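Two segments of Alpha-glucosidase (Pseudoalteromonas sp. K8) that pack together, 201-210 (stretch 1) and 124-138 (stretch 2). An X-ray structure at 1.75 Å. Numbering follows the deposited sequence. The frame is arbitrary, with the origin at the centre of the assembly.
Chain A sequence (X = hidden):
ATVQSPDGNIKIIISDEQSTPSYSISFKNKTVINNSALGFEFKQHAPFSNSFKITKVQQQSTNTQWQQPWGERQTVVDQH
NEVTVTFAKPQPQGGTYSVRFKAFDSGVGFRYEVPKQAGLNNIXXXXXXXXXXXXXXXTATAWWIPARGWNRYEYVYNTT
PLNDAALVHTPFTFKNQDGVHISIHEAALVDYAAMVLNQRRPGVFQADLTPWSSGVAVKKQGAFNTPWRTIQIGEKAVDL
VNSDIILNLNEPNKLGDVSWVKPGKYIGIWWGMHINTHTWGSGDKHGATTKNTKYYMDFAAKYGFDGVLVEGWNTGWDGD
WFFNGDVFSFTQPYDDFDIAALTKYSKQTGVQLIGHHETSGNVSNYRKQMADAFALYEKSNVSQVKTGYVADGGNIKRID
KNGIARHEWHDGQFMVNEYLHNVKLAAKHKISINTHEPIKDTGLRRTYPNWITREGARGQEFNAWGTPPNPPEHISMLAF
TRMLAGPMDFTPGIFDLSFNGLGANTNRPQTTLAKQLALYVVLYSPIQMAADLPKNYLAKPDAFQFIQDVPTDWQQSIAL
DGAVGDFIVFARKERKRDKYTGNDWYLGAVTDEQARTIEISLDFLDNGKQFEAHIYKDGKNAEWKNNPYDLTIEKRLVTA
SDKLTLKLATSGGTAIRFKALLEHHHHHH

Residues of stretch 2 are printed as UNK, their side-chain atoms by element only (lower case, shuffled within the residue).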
# COMPACT_ATOMS: atom_id res chain seq x y z
N ARG A 201 12.76 18.44 18.43
CA ARG A 201 13.12 18.08 19.80
C ARG A 201 12.71 16.63 20.05
O ARG A 201 11.84 16.10 19.35
CB ARG A 201 12.48 19.04 20.79
CG ARG A 201 13.26 20.33 20.89
CD ARG A 201 12.59 21.34 21.77
NE ARG A 201 13.34 22.59 21.80
CZ ARG A 201 14.13 22.96 22.81
NH1 ARG A 201 14.28 22.18 23.87
NH2 ARG A 201 14.78 24.13 22.75
N PRO A 202 13.35 15.95 21.00
CA PRO A 202 13.14 14.50 21.14
C PRO A 202 11.66 14.13 21.26
O PRO A 202 10.93 14.70 22.09
CB PRO A 202 13.91 14.15 22.41
CG PRO A 202 15.03 15.16 22.42
CD PRO A 202 14.39 16.44 21.93
N GLY A 203 11.22 13.20 20.42
CA GLY A 203 9.84 12.75 20.39
C GLY A 203 8.87 13.65 19.67
O GLY A 203 7.69 13.28 19.52
N VAL A 204 9.29 14.83 19.21
CA VAL A 204 8.39 15.78 18.57
C VAL A 204 8.54 15.61 17.06
O VAL A 204 9.49 16.13 16.46
CB VAL A 204 8.68 17.22 19.00
CG1 VAL A 204 7.67 18.17 18.34
CG2 VAL A 204 8.65 17.35 20.52
N PHE A 205 7.61 14.90 16.44
CA PHE A 205 7.66 14.70 15.00
C PHE A 205 6.88 15.81 14.30
O PHE A 205 5.66 15.94 14.49
CB PHE A 205 7.12 13.31 14.64
CG PHE A 205 8.00 12.21 15.13
CD1 PHE A 205 7.85 11.70 16.42
CD2 PHE A 205 9.04 11.74 14.34
CE1 PHE A 205 8.69 10.70 16.89
CE2 PHE A 205 9.89 10.74 14.80
CZ PHE A 205 9.72 10.21 16.08
N GLN A 206 7.58 16.61 13.50
CA GLN A 206 6.95 17.72 12.80
C GLN A 206 6.68 17.32 11.36
O GLN A 206 7.50 16.65 10.72
CB GLN A 206 7.86 18.95 12.84
CG GLN A 206 7.23 20.24 12.36
CD GLN A 206 8.26 21.37 12.35
OE1 GLN A 206 9.34 21.22 11.78
NE2 GLN A 206 7.94 22.47 13.00
N ALA A 207 5.50 17.72 10.85
CA ALA A 207 5.20 17.53 9.44
C ALA A 207 6.27 18.19 8.58
O ALA A 207 6.66 19.34 8.81
CB ALA A 207 3.82 18.12 9.10
N ASP A 208 6.77 17.44 7.60
CA ASP A 208 7.82 17.90 6.70
C ASP A 208 7.30 17.63 5.29
O ASP A 208 7.35 16.49 4.82
CB ASP A 208 9.13 17.16 7.00
CG ASP A 208 10.31 17.69 6.22
OD1 ASP A 208 10.14 18.06 5.03
OD2 ASP A 208 11.44 17.71 6.78
N LEU A 209 6.75 18.65 4.64
CA LEU A 209 6.06 18.46 3.37
C LEU A 209 7.07 18.34 2.23
O LEU A 209 7.99 19.15 2.13
CB LEU A 209 5.10 19.61 3.10
CG LEU A 209 3.98 19.78 4.13
CD1 LEU A 209 3.03 20.87 3.68
CD2 LEU A 209 3.22 18.46 4.32
N THR A 210 6.90 17.35 1.38
CA THR A 210 7.84 17.15 0.28
C THR A 210 7.69 18.26 -0.75
O THR A 210 6.60 18.45 -1.28
CB THR A 210 7.62 15.78 -0.35
OG1 THR A 210 7.82 14.77 0.65
CG2 THR A 210 8.60 15.57 -1.48
N UNK A 124 1.53 30.01 -1.19
CA UNK A 124 2.46 28.90 -1.29
C UNK A 124 2.86 28.52 0.13
O UNK A 124 3.55 29.28 0.81
o UNK A 124 5.19 31.01 -4.08
c UNK A 124 3.68 29.28 -2.13
c UNK A 124 3.31 29.65 -3.55
o UNK A 124 4.81 29.26 -5.36
c UNK A 124 4.52 30.00 -4.39
N UNK A 125 2.41 27.35 0.57
CA UNK A 125 2.80 26.85 1.88
C UNK A 125 4.27 26.45 1.84
O UNK A 125 4.69 25.69 0.96
c UNK A 125 2.44 25.03 3.61
c UNK A 125 1.92 25.67 2.30
c UNK A 125 0.46 26.09 2.43
c UNK A 125 -0.46 24.91 2.55
N UNK A 126 5.05 26.97 2.79
CA UNK A 126 6.44 26.56 2.93
C UNK A 126 6.66 25.66 4.13
O UNK A 126 7.67 24.96 4.17
c UNK A 126 7.35 28.57 1.74
c UNK A 126 7.35 27.79 3.05
o UNK A 126 6.86 28.63 4.10
N UNK A 127 5.75 25.67 5.11
CA UNK A 127 5.86 24.74 6.23
C UNK A 127 4.48 24.51 6.81
O UNK A 127 3.72 25.46 7.00
c UNK A 127 9.53 25.03 8.47
c UNK A 127 8.29 24.67 9.28
c UNK A 127 6.81 25.26 7.31
c UNK A 127 7.16 24.22 8.37
n UNK A 127 10.09 23.87 7.73
N UNK A 128 4.15 23.25 7.06
CA UNK A 128 3.01 22.90 7.89
C UNK A 128 3.55 22.62 9.29
O UNK A 128 4.45 21.79 9.46
o UNK A 128 -0.30 19.39 8.42
c UNK A 128 2.27 21.68 7.33
c UNK A 128 0.25 20.15 7.60
c UNK A 128 1.03 21.34 8.14
o UNK A 128 0.19 19.99 6.36
N UNK A 129 3.02 23.34 10.29
CA UNK A 129 3.58 23.29 11.64
C UNK A 129 3.08 22.10 12.46
O UNK A 129 3.55 21.91 13.59
c UNK A 129 3.84 25.85 11.73
c UNK A 129 3.46 27.09 12.53
c UNK A 129 3.27 24.59 12.38
c UNK A 129 5.36 25.75 11.59
N UNK A 130 2.14 21.32 11.92
CA UNK A 130 1.59 20.14 12.58
C UNK A 130 2.67 19.29 13.23
O UNK A 130 3.66 18.92 12.59
c UNK A 130 0.15 18.09 12.22
c UNK A 130 0.85 19.29 11.55
o UNK A 130 -0.09 20.11 10.86
N UNK A 131 2.46 18.96 14.50
CA UNK A 131 3.36 18.07 15.22
C UNK A 131 2.61 16.84 15.71
O UNK A 131 1.38 16.82 15.80
o UNK A 131 4.67 20.67 18.31
c UNK A 131 4.96 19.92 16.04
c UNK A 131 5.34 20.78 17.25
c UNK A 131 4.02 18.77 16.42
o UNK A 131 6.30 21.58 17.13
N UNK A 132 3.39 15.80 16.02
CA UNK A 132 2.95 14.61 16.73
C UNK A 132 3.99 14.43 17.84
O UNK A 132 5.04 13.82 17.62
c UNK A 132 0.05 13.53 13.29
c UNK A 132 0.67 14.11 12.19
c UNK A 132 2.11 13.64 14.53
c UNK A 132 2.89 13.39 15.80
c UNK A 132 0.77 13.30 14.44
c UNK A 132 2.72 14.22 13.43
c UNK A 132 2.00 14.45 12.27
N UNK A 133 3.73 14.99 19.02
CA UNK A 133 4.68 14.94 20.12
C UNK A 133 4.41 13.68 20.95
O UNK A 133 3.43 13.63 21.70
c UNK A 133 4.60 16.20 20.98
N UNK A 134 5.27 12.68 20.81
CA UNK A 134 5.05 11.40 21.46
C UNK A 134 5.49 11.49 22.92
O UNK A 134 6.63 11.87 23.22
c UNK A 134 5.32 10.20 19.30
c UNK A 134 5.58 8.95 21.45
c UNK A 134 5.79 10.28 20.73
N UNK A 135 4.59 11.11 23.82
CA UNK A 135 4.90 11.08 25.24
C UNK A 135 5.80 9.89 25.57
O UNK A 135 5.62 8.80 25.02
n UNK A 135 2.97 10.76 28.35
o UNK A 135 4.77 12.00 27.88
c UNK A 135 3.82 11.30 27.51
c UNK A 135 3.60 11.01 26.05
N UNK A 136 6.78 10.12 26.46
CA UNK A 136 7.73 9.07 26.86
C UNK A 136 8.44 8.45 25.66
O UNK A 136 8.58 7.22 25.55
c UNK A 136 6.57 8.52 29.02
n UNK A 136 5.34 8.18 29.40
c UNK A 136 7.04 8.00 27.70
o UNK A 136 7.29 9.25 29.70
N UNK A 137 8.89 9.30 24.74
CA UNK A 137 9.53 8.79 23.53
C UNK A 137 10.84 8.07 23.83
O UNK A 137 11.27 7.23 23.03
o UNK A 137 10.75 10.87 23.02
c UNK A 137 9.79 9.93 22.53
N UNK A 138 11.46 8.36 24.98
CA UNK A 138 12.74 7.75 25.32
C UNK A 138 12.63 6.26 25.62
O UNK A 138 13.65 5.57 25.64
c UNK A 138 12.72 7.76 28.94
n UNK A 138 11.62 8.01 29.73
n UNK A 138 11.28 9.02 27.87
c UNK A 138 13.35 8.48 26.52
c UNK A 138 10.77 8.76 29.06
c UNK A 138 12.51 8.40 27.76
O HOH W 1 6.18 21.10 6.74
O HOH W 2 5.70 22.99 14.73
O HOH W 3 7.90 14.47 22.70

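Position 124 carries three carbons, the third bearing two oxygens, and lies beyond reach of stretch 1; this is Glu 124. Position 125 has four carbons, forked at the first with one arm two carbons long: Ile 125, whose CG2 lies 4.2 Å from CD1 of Leu 209. At 126 one carbon carries an oxygen and a carbon, the CA-to-CB bond pointing away: Thr 126. Position 127 has four carbons in a row ending in nitrogen: Lys 127; its CB points away, yet CD lies 4.3 Å from NE2 of Gln 206.

Position 128 has three carbons and two terminal oxygens, with CB 3.8 Å from CD1 of Leu 209: Glu 128. Position 129 has four carbons forked at the second; its CA-to-CB bond points away, though one terminal carbon lies 4.4 Å from NE2 of Gln 206: Leu 129. At 130 a single carbon bears one oxygen and one carbon, and its CB is 4.0 Å from CB of Ala 207: Thr 130, whose OG1 donates to OE2 of Glu 128 at 2.6 Å.

Position 131 has three carbons ending in two oxygens, the carboxylate carbon 3.7 Å from CG1 of Val 204: Glu 131. Position 132 has one carbon followed by a six-carbon ring, with the backbone O of Phe 205 at the ring edge: Phe 132. A lone carbon at 133, 4.2 Å from CG2 of Val 204, is Ala 133. At 134 one carbon carries two more, one of them 4.1 Å from CD1 of Phe 205: Val 134.

Positions 135 and 136 each have two carbons, the second carrying one oxygen and one nitrogen, and neither touches stretch 1: Asn 135 and Asn 136. One carbon and one oxygen at 137, the oxygen 3.4 Å from CA of Gly 203, define Ser 137. At 138 one carbon leads to a five-membered ring of three carbons and two nitrogens, without contact: His 138.

The contact is an antiparallel strand pairing. Phe 205 N donates a hydrogen bond to Phe 132 O (3.0 Å), and Phe 132 N to Phe 205 O (2.7 Å), flanked by Ala 207 N to Thr 130 O and Val 134 N to Gly 203 O, both 2.8 Å. The two phenylalanines share one sheet face; Val 204, Gln 206, Glu 131 and Ala 133 occupy the other. Beyond the ladder, water 1 accepts from Glu 128 N and donates to Ala 207 O. At Gly 203, positive phi favours glycine, and a CB would clash with OG of Ser 137.

Stretch 2 124-138: EITKELTEFAVNNSH
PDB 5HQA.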